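Local coordinates for ProQ/FinO domain-containing protein (Neisseria meningitidis, PDB 3MW6) that belongs to the FinO family of RNA chaperones and probably binds RNA, at residues G88-L93 with P103-I108; R43-A48 with L93-K98; V18-M21 with K25-E28; H33-Y38 with A72-R77. All blocks are in the same frame, centred on the assembly; numbering follows the deposited sequence. Where two conformers were deposited one is given.

Interactions 1 and 2 meet on the two-stranded antiparallel sheet, their centres 10 Å apart, and share Leu93. Arg90 of interaction 1 reaches the loop of interaction 2, where its NH1 lies 2.7 Å from Leu47 O. Interaction 4 sits close to the middle of the chain, about 12 Å from interaction 2 between centres, and Phe44 of that loop packs on its His74 and Arg77. Interaction 3 lies farther out, on the opposite side of the chain's centre from interactions 1 and 2; it shares helix 23-37 with interaction 4, with nearest atoms about 5 Å apart. Residues 88-93 and 103-108 also bring interaction 1 to the second subunit.

Interaction 1. Residues G88-L93 with P103-I108; sequences GKRFDL and PEEQAI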
loop_
_atom_site.group_PDB
_atom_site.type_symbol
_atom_site.label_atom_id
_atom_site.label_comp_id
_atom_site.label_asym_id
_atom_site.label_seq_id
_atom_site.Cartn_x
_atom_site.Cartn_y
_atom_site.Cartn_z
ATOM N N GLY A 88 -7.435 -2.915 -8.672
ATOM C CA GLY A 88 -8.289 -4.100 -8.597
ATOM C C GLY A 88 -8.142 -4.816 -7.267
ATOM O O GLY A 88 -7.755 -4.197 -6.277
ATOM N N LYS A 89 -8.415 -6.120 -7.247
ATOM C CA LYS A 89 -8.520 -6.888 -6.000
ATOM C C LYS A 89 -7.185 -7.182 -5.333
ATOM O O LYS A 89 -6.144 -7.247 -5.983
ATOM C CB LYS A 89 -9.221 -8.228 -6.268
ATOM C CG LYS A 89 -10.679 -8.108 -6.675
ATOM C CD LYS A 89 -11.511 -7.897 -5.444
ATOM C CE LYS A 89 -12.983 -7.865 -5.769
ATOM N NZ LYS A 89 -13.770 -7.756 -4.512
ATOM N N ARG A 90 -7.224 -7.375 -4.023
ATOM C CA ARG A 90 -6.088 -7.931 -3.315
ATOM C C ARG A 90 -6.273 -9.433 -3.097
ATOM O O ARG A 90 -7.397 -9.939 -3.103
ATOM C CB ARG A 90 -5.894 -7.220 -1.982
ATOM C CG ARG A 90 -5.543 -5.758 -2.117
ATOM C CD ARG A 90 -5.371 -5.081 -0.738
ATOM N NE ARG A 90 -4.933 -3.710 -0.940
ATOM C CZ ARG A 90 -3.660 -3.341 -0.954
ATOM N NH1 ARG A 90 -2.702 -4.236 -0.760
ATOM N NH2 ARG A 90 -3.343 -2.082 -1.171
ATOM N N PHE A 91 -5.164 -10.138 -2.898
ATOM C CA PHE A 91 -5.168 -11.595 -2.863
ATOM C C PHE A 91 -4.526 -12.123 -1.580
ATOM O O PHE A 91 -3.521 -11.576 -1.126
ATOM C CB PHE A 91 -4.403 -12.138 -4.076
ATOM C CG PHE A 91 -5.082 -11.878 -5.387
ATOM C CD1 PHE A 91 -5.709 -12.905 -6.074
ATOM C CD2 PHE A 91 -5.102 -10.597 -5.931
ATOM C CE1 PHE A 91 -6.352 -12.671 -7.282
ATOM C CE2 PHE A 91 -5.739 -10.349 -7.130
ATOM C CZ PHE A 91 -6.363 -11.396 -7.821
ATOM N N ASP A 92 -5.094 -13.183 -0.997
ATOM C CA ASP A 92 -4.507 -13.793 0.207
ATOM C C ASP A 92 -3.487 -14.861 -0.178
ATOM O O ASP A 92 -3.209 -15.039 -1.371
ATOM C CB ASP A 92 -5.577 -14.333 1.167
ATOM C CG ASP A 92 -6.399 -15.466 0.570
ATOM O OD1 ASP A 92 -7.524 -15.697 1.074
ATOM O OD2 ASP A 92 -5.943 -16.113 -0.404
ATOM N N LEU A 93 -2.907 -15.541 0.810
ATOM C CA LEU A 93 -1.889 -16.567 0.535
ATOM C C LEU A 93 -2.379 -17.671 -0.384
ATOM O O LEU A 93 -1.573 -18.341 -1.027
ATOM C CB LEU A 93 -1.361 -17.202 1.826
ATOM C CG LEU A 93 -0.375 -16.330 2.588
ATOM C CD1 LEU A 93 0.278 -17.103 3.746
ATOM C CD2 LEU A 93 0.680 -15.795 1.627
ATOM N N PRO A 103 -8.962 3.612 -4.112
ATOM C CA PRO A 103 -8.554 4.698 -5.016
ATOM C C PRO A 103 -7.350 5.479 -4.496
ATOM O O PRO A 103 -6.476 5.812 -5.295
ATOM C CB PRO A 103 -9.802 5.580 -5.101
ATOM C CG PRO A 103 -10.940 4.630 -4.825
ATOM C CD PRO A 103 -10.401 3.653 -3.795
ATOM N N GLU A 104 -7.274 5.727 -3.188
ATOM C CA GLU A 104 -6.143 6.479 -2.640
ATOM C C GLU A 104 -4.820 5.726 -2.774
ATOM O O GLU A 104 -3.810 6.308 -3.173
ATOM C CB GLU A 104 -6.395 6.911 -1.170
ATOM C CG GLU A 104 -5.109 7.148 -0.361
ATOM C CD GLU A 104 -5.345 7.294 1.166
ATOM O OE1 GLU A 104 -6.172 8.127 1.584
ATOM O OE2 GLU A 104 -4.684 6.583 1.947
ATOM N N GLU A 105 -4.801 4.442 -2.436
ATOM C CA GLU A 105 -3.561 3.683 -2.573
ATOM C C GLU A 105 -3.160 3.681 -4.050
ATOM O O GLU A 105 -1.989 3.821 -4.399
ATOM C CB GLU A 105 -3.727 2.250 -2.071
ATOM C CG GLU A 105 -4.224 2.151 -0.630
ATOM C CD GLU A 105 -4.746 0.749 -0.235
ATOM O OE1 GLU A 105 -5.193 -0.019 -1.114
ATOM O OE2 GLU A 105 -4.730 0.421 0.973
ATOM N N GLN A 106 -4.145 3.529 -4.921
ATOM C CA GLN A 106 -3.875 3.423 -6.357
ATOM C C GLN A 106 -3.263 4.718 -6.908
ATOM O O GLN A 106 -2.282 4.667 -7.653
ATOM C CB GLN A 106 -5.158 3.051 -7.116
ATOM C CG GLN A 106 -4.971 2.840 -8.605
ATOM C CD GLN A 106 -6.215 2.276 -9.262
ATOM O OE1 GLN A 106 -7.347 2.525 -8.811
ATOM N NE2 GLN A 106 -6.014 1.497 -10.339
ATOM N N ALA A 107 -3.824 5.870 -6.518
ATOM C CA ALA A 107 -3.333 7.171 -6.985
ATOM C C ALA A 107 -1.907 7.441 -6.522
ATOM O O ALA A 107 -1.101 8.007 -7.258
ATOM C CB ALA A 107 -4.261 8.315 -6.533
ATOM N N ILE A 108 -1.593 7.031 -5.304
ATOM C CA ILE A 108 -0.269 7.274 -4.761
ATOM C C ILE A 108 0.761 6.439 -5.507
ATOM O O ILE A 108 1.864 6.903 -5.792
ATOM C CB ILE A 108 -0.218 6.963 -3.255
ATOM C CG1 ILE A 108 -0.890 8.084 -2.459
ATOM C CG2 ILE A 108 1.216 6.778 -2.779
ATOM C CD1 ILE A 108 -1.364 7.635 -1.075
HETATM O O HOH W 1 -6.934 -1.790 0.953
#
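Arg90 reaches from strand 89-91 to Glu105 on helix 103-110, a salt bridge that ties the beta hairpin of this FinO-like fold to the helix following it. With CG anti to the carbonyl carbon (chi1 -64°) and the chain extended to NE, the guanidinium is carried well beyond the strand. Past CB, the side chain lies against Pro46. NE donates to Glu100 O and makes only a weak 3.4 Å bond to a water, which also sits 3.1 Å from Glu105 OE2. Beyond CZ, NH1 is bonded to Leu47 O, while NH2 donates to Glu105 OE1 at 2.8 Å along a nearly straight path (163°).

The acceptor lies at the guanidinium edge, close to its plane, but the carboxylate is turned almost crosswise, 77° from that plane, and receives NH2 from above. This is therefore a single-oxygen contact rather than a two-pronged one. Salt bridges between Arg90 and Glu104 of opposite subunits extend the charge network through the dimer. The Glu105 carboxylates of the two subunits also come close, and the surrounding arginines would be expected to ease their mutual repulsion. OE1 of Glu105 is gripped twice, accepting from Arg90 NH2 and from the backbone N of Thr102, just before the helix.

Interaction 2. Residues R43-A48 with L93-K98; sequences RFKPLA and LNNRFK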
loop_
_atom_site.group_PDB
_atom_site.type_symbol
_atom_site.label_atom_id
_atom_site.label_comp_id
_atom_site.label_asym_id
_atom_site.label_seq_id
_atom_site.Cartn_x
_atom_site.Cartn_y
_atom_site.Cartn_z
ATOM N N ARG A 43 3.945 -13.603 -8.701
ATOM C CA ARG A 43 3.307 -12.795 -9.738
ATOM C C ARG A 43 2.999 -11.352 -9.312
ATOM O O ARG A 43 2.351 -10.614 -10.042
ATOM C CB ARG A 43 2.046 -13.496 -10.245
ATOM C CG ARG A 43 2.351 -14.705 -11.108
ATOM C CD ARG A 43 1.621 -15.942 -10.625
ATOM N NE ARG A 43 0.188 -15.888 -10.903
ATOM C CZ ARG A 43 -0.480 -16.822 -11.568
ATOM N NH1 ARG A 43 0.159 -17.892 -12.025
ATOM N NH2 ARG A 43 -1.787 -16.687 -11.770
ATOM N N PHE A 44 3.475 -10.950 -8.134
ATOM C CA PHE A 44 3.301 -9.574 -7.660
ATOM C C PHE A 44 1.862 -9.107 -7.770
ATOM O O PHE A 44 1.565 -8.118 -8.441
ATOM C CB PHE A 44 4.236 -8.607 -8.417
ATOM C CG PHE A 44 5.673 -8.712 -7.999
ATOM C CD1 PHE A 44 6.488 -9.705 -8.517
ATOM C CD2 PHE A 44 6.201 -7.832 -7.064
ATOM C CE1 PHE A 44 7.813 -9.821 -8.114
ATOM C CE2 PHE A 44 7.526 -7.931 -6.662
ATOM C CZ PHE A 44 8.333 -8.934 -7.188
ATOM N N LYS A 45 0.958 -9.818 -7.114
ATOM C CA LYS A 45 -0.410 -9.342 -7.041
ATOM C C LYS A 45 -0.538 -8.487 -5.795
ATOM O O LYS A 45 0.169 -8.704 -4.816
ATOM C CB LYS A 45 -1.377 -10.515 -6.961
ATOM C CG LYS A 45 -1.346 -11.429 -8.185
ATOM C CD LYS A 45 -2.283 -12.596 -7.988
ATOM C CE LYS A 45 -2.810 -13.131 -9.298
ATOM N NZ LYS A 45 -3.823 -14.208 -9.060
ATOM N N PRO A 46 -1.443 -7.508 -5.826
ATOM C CA PRO A 46 -1.704 -6.743 -4.609
ATOM C C PRO A 46 -2.052 -7.700 -3.455
ATOM O O PRO A 46 -2.915 -8.555 -3.625
ATOM C CB PRO A 46 -2.911 -5.890 -4.998
ATOM C CG PRO A 46 -2.784 -5.703 -6.472
ATOM C CD PRO A 46 -2.257 -7.050 -6.966
ATOM N N LEU A 47 -1.376 -7.558 -2.317
ATOM C CA LEU A 47 -1.526 -8.459 -1.182
ATOM C C LEU A 47 -2.607 -8.011 -0.196
ATOM O O LEU A 47 -2.746 -6.820 0.113
ATOM C CB LEU A 47 -0.189 -8.593 -0.445
ATOM C CG LEU A 47 0.935 -9.160 -1.322
ATOM C CD1 LEU A 47 2.310 -9.005 -0.662
ATOM C CD2 LEU A 47 0.655 -10.637 -1.653
ATOM N N ALA A 48 -3.370 -8.975 0.305
ATOM C CA ALA A 48 -4.422 -8.690 1.269
ATOM C C ALA A 48 -3.848 -8.069 2.535
ATOM O O ALA A 48 -2.719 -8.376 2.911
ATOM C CB ALA A 48 -5.163 -9.970 1.626
ATOM N N LEU A 93 -2.907 -15.541 0.810
ATOM C CA LEU A 93 -1.889 -16.567 0.535
ATOM C C LEU A 93 -2.379 -17.671 -0.384
ATOM O O LEU A 93 -1.573 -18.341 -1.027
ATOM C CB LEU A 93 -1.361 -17.202 1.826
ATOM C CG LEU A 93 -0.375 -16.330 2.588
ATOM C CD1 LEU A 93 0.278 -17.103 3.746
ATOM C CD2 LEU A 93 0.680 -15.795 1.627
ATOM N N ASN A 94 -3.695 -17.847 -0.465
ATOM C CA ASN A 94 -4.277 -18.912 -1.281
ATOM C C ASN A 94 -4.747 -18.442 -2.640
ATOM O O ASN A 94 -5.556 -19.108 -3.297
ATOM C CB ASN A 94 -5.442 -19.567 -0.542
ATOM C CG ASN A 94 -4.994 -20.304 0.700
ATOM O OD1 ASN A 94 -3.892 -20.858 0.742
ATOM N ND2 ASN A 94 -5.837 -20.303 1.725
ATOM N N ASN A 95 -4.246 -17.286 -3.057
ATOM C CA ASN A 95 -4.612 -16.729 -4.346
ATOM C C ASN A 95 -6.114 -16.522 -4.488
ATOM O O ASN A 95 -6.674 -16.662 -5.568
ATOM C CB ASN A 95 -4.064 -17.592 -5.479
ATOM C CG ASN A 95 -3.343 -16.774 -6.529
ATOM O OD1 ASN A 95 -3.691 -15.619 -6.783
ATOM N ND2 ASN A 95 -2.322 -17.362 -7.138
ATOM N N ARG A 96 -6.769 -16.166 -3.392
ATOM C CA ARG A 96 -8.181 -15.835 -3.462
ATOM C C ARG A 96 -8.406 -14.358 -3.179
ATOM O O ARG A 96 -7.654 -13.742 -2.434
ATOM C CB ARG A 96 -8.975 -16.696 -2.488
ATOM C CG ARG A 96 -8.876 -18.181 -2.813
ATOM C CD ARG A 96 -10.131 -18.945 -2.411
ATOM N NE ARG A 96 -10.112 -20.313 -2.922
ATOM C CZ ARG A 96 -10.931 -20.773 -3.867
ATOM N NH1 ARG A 96 -11.849 -19.975 -4.400
ATOM N NH2 ARG A 96 -10.842 -22.038 -4.268
ATOM N N PHE A 97 -9.437 -13.794 -3.792
ATOM C CA PHE A 97 -9.827 -12.423 -3.523
ATOM C C PHE A 97 -9.925 -12.174 -2.026
ATOM O O PHE A 97 -10.502 -12.961 -1.298
ATOM C CB PHE A 97 -11.164 -12.105 -4.193
ATOM C CG PHE A 97 -11.099 -12.064 -5.704
ATOM C CD1 PHE A 97 -9.887 -11.905 -6.358
ATOM C CD2 PHE A 97 -12.254 -12.184 -6.463
ATOM C CE1 PHE A 97 -9.830 -11.878 -7.742
ATOM C CE2 PHE A 97 -12.202 -12.152 -7.857
ATOM C CZ PHE A 97 -10.990 -11.994 -8.493
ATOM N N LYS A 98 -9.343 -11.075 -1.568
ATOM C CA LYS A 98 -9.560 -10.614 -0.198
ATOM C C LYS A 98 -9.272 -9.114 -0.093
ATOM O O LYS A 98 -8.125 -8.694 0.079
ATOM C CB LYS A 98 -8.724 -11.426 0.796
ATOM C CG LYS A 98 -8.976 -11.070 2.247
ATOM C CD LYS A 98 -8.258 -12.050 3.159
ATOM C CE LYS A 98 -8.339 -11.629 4.616
ATOM N NZ LYS A 98 -7.564 -12.571 5.484
#
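The ammonium nitrogen of Lys45 donates to Asn95 OD1 at 2.7 Å. The two side chains cross at roughly a right angle. NZ comes to the carbonyl from the side, with a C=O...N angle of 133°, and is tilted 26° out of the carbonyl plane. Because the lysine chain is extended beyond CG, its last carbons also run past the amide oxygen, CD being 3.5 Å from Asn95 OD1. The same ammonium group makes a cation-pi contact with Phe91, so it bridges an amide and an aromatic ring. Asn95 has positive phi (58°), a turn conformation between the two strands of the hairpin, and its side chain reaches back to the loop and also touches Asp39 and Val40.

At the far end of the contact the interaction becomes nonpolar. The methyl of buried Ala48 lies 3.9 Å from Lys98 CB and 3.6 Å from Lys98 O, while CG and CD of the lysine follow at 4.0 Å from Ala48 CB. The methyl thus rests on the aliphatic part of a lysine whose chain runs on in extended form.

Residues 43-48 begin where a Schellman motif, with Phe44 as its C-prime residue, closes helix 39-42, and they lead on to helix 51-58. Pro46 O accepts from Phe91 N and Ala48 N donates to Phe91 O, so the loop is laced to strand 89-91, which pairs through Arg90 with strand 97-100.

Interaction 3. Residues V18-M21 with K25-E28; sequences VQTM and KQTE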
loop_
_atom_site.group_PDB
_atom_site.type_symbol
_atom_site.label_atom_id
_atom_site.label_comp_id
_atom_site.label_asym_id
_atom_site.label_seq_id
_atom_site.Cartn_x
_atom_site.Cartn_y
_atom_site.Cartn_z
ATOM N N VAL A 18 20.651 -25.091 11.181
ATOM C CA VAL A 18 21.978 -24.505 11.358
ATOM C C VAL A 18 22.159 -23.282 10.464
ATOM O O VAL A 18 22.660 -22.248 10.901
ATOM C CB VAL A 18 23.089 -25.497 11.005
ATOM C CG1 VAL A 18 24.420 -24.749 10.799
ATOM C CG2 VAL A 18 23.200 -26.603 12.059
ATOM N N GLN A 19 21.769 -23.407 9.202
ATOM C CA GLN A 19 21.894 -22.299 8.255
ATOM C C GLN A 19 21.084 -21.069 8.670
ATOM O O GLN A 19 21.491 -19.945 8.403
ATOM C CB GLN A 19 21.483 -22.743 6.848
ATOM C CG GLN A 19 22.595 -23.390 6.058
ATOM C CD GLN A 19 22.090 -24.025 4.771
ATOM O OE1 GLN A 19 20.905 -24.340 4.644
ATOM N NE2 GLN A 19 22.990 -24.212 3.809
ATOM N N THR A 20 19.940 -21.276 9.322
ATOM C CA THR A 20 19.063 -20.154 9.673
ATOM C C THR A 20 19.649 -19.257 10.763
ATOM O O THR A 20 19.110 -18.190 11.037
ATOM C CB THR A 20 17.660 -20.620 10.134
ATOM O OG1 THR A 20 17.767 -21.223 11.421
ATOM C CG2 THR A 20 17.056 -21.628 9.159
HETATM N N MSE A 21 20.739 -19.698 11.386
HETATM C CA MSE A 21 21.415 -18.915 12.419
HETATM C C MSE A 21 22.036 -17.651 11.833
HETATM O O MSE A 21 22.324 -16.696 12.551
HETATM C CB MSE A 21 22.506 -19.740 13.106
HETATM C CG MSE A 21 22.011 -20.949 13.875
HETATM SE SE MSE A 21 20.866 -20.499 15.381
HETATM C CE MSE A 21 19.109 -20.391 14.531
ATOM N N LYS A 25 21.607 -15.267 5.674
ATOM C CA LYS A 25 21.259 -16.538 5.065
ATOM C C LYS A 25 19.784 -16.878 5.302
ATOM O O LYS A 25 19.095 -17.312 4.376
ATOM C CB LYS A 25 22.188 -17.648 5.556
ATOM C CG LYS A 25 21.896 -19.024 4.957
ATOM C CD LYS A 25 22.137 -19.072 3.449
ATOM C CE LYS A 25 21.821 -20.470 2.902
ATOM N NZ LYS A 25 22.250 -20.670 1.484
ATOM N N GLN A 26 19.285 -16.652 6.520
ATOM C CA GLN A 26 17.854 -16.860 6.772
ATOM C C GLN A 26 16.969 -15.994 5.856
ATOM O O GLN A 26 15.906 -16.432 5.406
ATOM C CB GLN A 26 17.471 -16.630 8.240
ATOM C CG GLN A 26 16.008 -17.004 8.481
ATOM C CD GLN A 26 15.579 -16.982 9.939
ATOM O OE1 GLN A 26 14.380 -16.974 10.230
ATOM N NE2 GLN A 26 16.551 -16.989 10.867
ATOM N N THR A 27 17.420 -14.771 5.579
ATOM C CA THR A 27 16.680 -13.843 4.710
ATOM C C THR A 27 16.594 -14.296 3.243
ATOM O O THR A 27 15.544 -14.181 2.614
ATOM C CB THR A 27 17.265 -12.428 4.777
ATOM O OG1 THR A 27 17.242 -11.982 6.139
ATOM C CG2 THR A 27 16.450 -11.472 3.919
ATOM N N GLU A 28 17.688 -14.813 2.699
ATOM C CA GLU A 28 17.632 -15.395 1.371
ATOM C C GLU A 28 16.710 -16.612 1.365
ATOM O O GLU A 28 15.927 -16.792 0.436
ATOM C CB GLU A 28 19.023 -15.791 0.891
ATOM C CG GLU A 28 19.877 -14.616 0.488
ATOM C CD GLU A 28 21.353 -14.937 0.540
ATOM O OE1 GLU A 28 21.690 -16.113 0.794
ATOM O OE2 GLU A 28 22.175 -14.014 0.338
#
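Thr20 and Gln26 bring their backbones within 4.6 Å, CA to CA, as the chain leaves helix 9-19 and turns into helix 23-37. The polar link is made by the Gln26 amide, whose NE2 donates to Thr20 O at 2.8 Å. That bond is bent at the hydrogen (134°), and the acceptor lies off the amide plane. With CG anti to the backbone N and the rest of the chain extended, the amide swings back over Thr20, where NE2 also passes 3.9 Å from Thr20 CB. Its other end is held as well, OE1 accepting from Asp63 N, which should fix the rotation of this buried group. Thr20 OG1 is bonded to Ala17 O, in helix 9-19.

Beside this, the carbons of Lys25 lie against Gln19. Lys25 CG sits 3.6 Å from Gln19 O, and a bend at chi2 (65°) carries the lysine obliquely across the glutamine until Lys25 CE is 4.0 Å from Gln19 NE2.

This is a helix-turn-helix connection, in the plain sense of consecutive helices joined by a short turn and with no DNA binding implied: Gln26, in the first turn of helix 23-37, takes up Thr20 O and so joins that helix to the N-terminal one.

Interaction 4. Residues H33-Y38 with A72-R77; sequences HIYGKY and ANHCRR
Chi1 of -76° at Tyr35, with CG anti to the carbonyl carbon, and of 171° at His74, with CG anti to the backbone N, aim the phenol and the imidazole at each other between helices 23-37 and 64-76. The hydroxyl reaches the edge of the imidazole, in its plane, where Tyr35 OH and His74 ND1 share a hydrogen bond of 2.6 Å; either may hold the proton. The rings themselves meet rim to rim, with planes 44° apart and centroids at 5.4 Å. Tyr35 CE2 is 3.5 Å from His74 ND1, but neither ring lies over the other.

Arg77 approaches from the direction opposite to Tyr35, its chain bent at chi3, and NH1 gives Tyr35 OH a weak hydrogen bond at 3.3 Å. His74, near the end of helix 64-76, and Arg77, at the N-cap of the next helix, thus converge on a single hydroxyl, and the nearby guanidinium may make the phenol somewhat more acidic.

His74 is buried, and its ring is hemmed in by aromatics: Phe44 stacks on it, Phe41 meets it edge-to-face, and Tyr80 lies close by. Lys42 NZ, from the following helix 39-42, bonds to Tyr35 O. In this helical FinO-family fold, a tyrosine-histidine hydrogen bond therefore joins two helices at an aromatic cluster near the centre of the chain.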
loop_
_atom_site.group_PDB
_atom_site.type_symbol
_atom_site.label_atom_id
_atom_site.label_comp_id
_atom_site.label_asym_id
_atom_site.label_seq_id
_atom_site.Cartn_x
_atom_site.Cartn_y
_atom_site.Cartn_z
ATOM N N HIS A 33 11.841 -19.338 -0.366
ATOM C CA HIS A 33 10.653 -20.087 0.015
ATOM C C HIS A 33 9.390 -19.395 -0.502
ATOM O O HIS A 33 8.582 -19.991 -1.197
ATOM C CB HIS A 33 10.564 -20.295 1.535
ATOM C CG HIS A 33 9.350 -21.066 1.952
ATOM N ND1 HIS A 33 9.337 -22.439 2.041
ATOM C CD2 HIS A 33 8.091 -20.661 2.245
ATOM C CE1 HIS A 33 8.131 -22.847 2.393
ATOM N NE2 HIS A 33 7.356 -21.787 2.526
ATOM N N ILE A 34 9.241 -18.118 -0.175
ATOM C CA ILE A 34 8.018 -17.380 -0.473
ATOM C C ILE A 34 7.750 -17.201 -1.968
ATOM O O ILE A 34 6.622 -17.394 -2.428
ATOM C CB ILE A 34 8.021 -16.002 0.240
ATOM C CG1 ILE A 34 7.506 -16.152 1.677
ATOM C CG2 ILE A 34 7.208 -15.001 -0.524
ATOM C CD1 ILE A 34 7.876 -14.988 2.565
ATOM N N TYR A 35 8.766 -16.808 -2.727
ATOM C CA TYR A 35 8.576 -16.622 -4.163
ATOM C C TYR A 35 8.415 -17.957 -4.880
ATOM O O TYR A 35 7.855 -18.008 -5.968
ATOM C CB TYR A 35 9.744 -15.852 -4.792
ATOM C CG TYR A 35 9.720 -14.374 -4.511
ATOM C CD1 TYR A 35 10.668 -13.795 -3.680
ATOM C CD2 TYR A 35 8.747 -13.558 -5.071
ATOM C CE1 TYR A 35 10.662 -12.443 -3.415
ATOM C CE2 TYR A 35 8.735 -12.201 -4.812
ATOM C CZ TYR A 35 9.698 -11.653 -3.978
ATOM O OH TYR A 35 9.698 -10.310 -3.704
ATOM N N GLY A 36 8.921 -19.024 -4.264
ATOM C CA GLY A 36 8.849 -20.356 -4.840
ATOM C C GLY A 36 7.499 -20.994 -4.582
ATOM O O GLY A 36 6.920 -21.608 -5.471
ATOM N N LYS A 37 6.976 -20.815 -3.375
ATOM C CA LYS A 37 5.734 -21.467 -2.983
ATOM C C LYS A 37 4.452 -20.685 -3.297
ATOM O O LYS A 37 3.428 -21.280 -3.622
ATOM C CB LYS A 37 5.763 -21.811 -1.494
ATOM C CG LYS A 37 4.420 -22.296 -0.985
ATOM C CD LYS A 37 4.519 -22.836 0.423
ATOM C CE LYS A 37 3.189 -23.410 0.872
ATOM N NZ LYS A 37 3.345 -24.211 2.113
ATOM N N TYR A 38 4.498 -19.361 -3.193
ATOM C CA TYR A 38 3.270 -18.567 -3.253
ATOM C C TYR A 38 3.152 -17.785 -4.538
ATOM O O TYR A 38 3.935 -16.877 -4.782
ATOM C CB TYR A 38 3.184 -17.600 -2.060
ATOM C CG TYR A 38 3.089 -18.307 -0.743
ATOM C CD1 TYR A 38 4.131 -18.251 0.167
ATOM C CD2 TYR A 38 1.970 -19.073 -0.420
ATOM C CE1 TYR A 38 4.055 -18.916 1.379
ATOM C CE2 TYR A 38 1.887 -19.742 0.791
ATOM C CZ TYR A 38 2.936 -19.652 1.684
ATOM O OH TYR A 38 2.883 -20.305 2.885
ATOM N N ALA A 72 8.714 -6.468 3.540
ATOM C CA ALA A 72 8.856 -5.024 3.312
ATOM C C ALA A 72 9.726 -4.737 2.089
ATOM O O ALA A 72 9.458 -3.797 1.340
ATOM C CB ALA A 72 9.408 -4.286 4.571
ATOM N N ASN A 73 10.765 -5.546 1.891
ATOM C CA ASN A 73 11.544 -5.514 0.651
ATOM C C ASN A 73 10.663 -5.730 -0.576
ATOM O O ASN A 73 10.819 -5.073 -1.609
ATOM C CB ASN A 73 12.609 -6.610 0.662
ATOM C CG ASN A 73 13.894 -6.173 1.339
ATOM O OD1 ASN A 73 14.428 -5.107 1.040
ATOM N ND2 ASN A 73 14.412 -7.010 2.237
ATOM N N HIS A 74 9.740 -6.673 -0.462
ATOM C CA HIS A 74 8.902 -7.023 -1.594
ATOM C C HIS A 74 7.976 -5.862 -1.944
ATOM O O HIS A 74 7.837 -5.503 -3.100
ATOM C CB HIS A 74 8.099 -8.276 -1.275
ATOM C CG HIS A 74 7.054 -8.591 -2.291
ATOM N ND1 HIS A 74 7.292 -9.415 -3.373
ATOM C CD2 HIS A 74 5.761 -8.205 -2.386
ATOM C CE1 HIS A 74 6.189 -9.521 -4.087
ATOM N NE2 HIS A 74 5.245 -8.801 -3.508
ATOM N N CYS A 75 7.362 -5.251 -0.943
ATOM C CA CYS A 75 6.433 -4.153 -1.198
ATOM C C CYS A 75 7.081 -2.844 -1.635
ATOM O O CYS A 75 6.377 -1.916 -2.033
ATOM C CB CYS A 75 5.520 -3.934 0.014
ATOM S SG CYS A 75 4.446 -5.404 0.296
ATOM N N ARG A 76 8.413 -2.775 -1.571
ATOM C CA ARG A 76 9.153 -1.577 -1.979
ATOM C C ARG A 76 9.539 -1.649 -3.446
ATOM O O ARG A 76 9.865 -0.632 -4.063
ATOM C CB ARG A 76 10.424 -1.404 -1.144
ATOM C CG ARG A 76 10.265 -0.477 0.039
ATOM C CD ARG A 76 11.606 -0.135 0.675
ATOM N NE ARG A 76 11.760 -0.762 1.980
ATOM C CZ ARG A 76 12.496 -1.846 2.199
ATOM N NH1 ARG A 76 12.570 -2.357 3.417
ATOM N NH2 ARG A 76 13.164 -2.411 1.198
ATOM N N ARG A 77 9.518 -2.857 -4.001
ATOM C CA ARG A 77 9.909 -3.036 -5.386
ATOM C C ARG A 77 8.961 -2.304 -6.321
ATOM O O ARG A 77 7.753 -2.285 -6.111
ATOM C CB ARG A 77 10.005 -4.525 -5.732
ATOM C CG ARG A 77 11.024 -5.243 -4.861
ATOM C CD ARG A 77 11.105 -6.717 -5.141
ATOM N NE ARG A 77 11.483 -6.989 -6.522
ATOM C CZ ARG A 77 11.733 -8.204 -7.004
ATOM N NH1 ARG A 77 11.655 -9.268 -6.203
ATOM N NH2 ARG A 77 12.064 -8.357 -8.283
#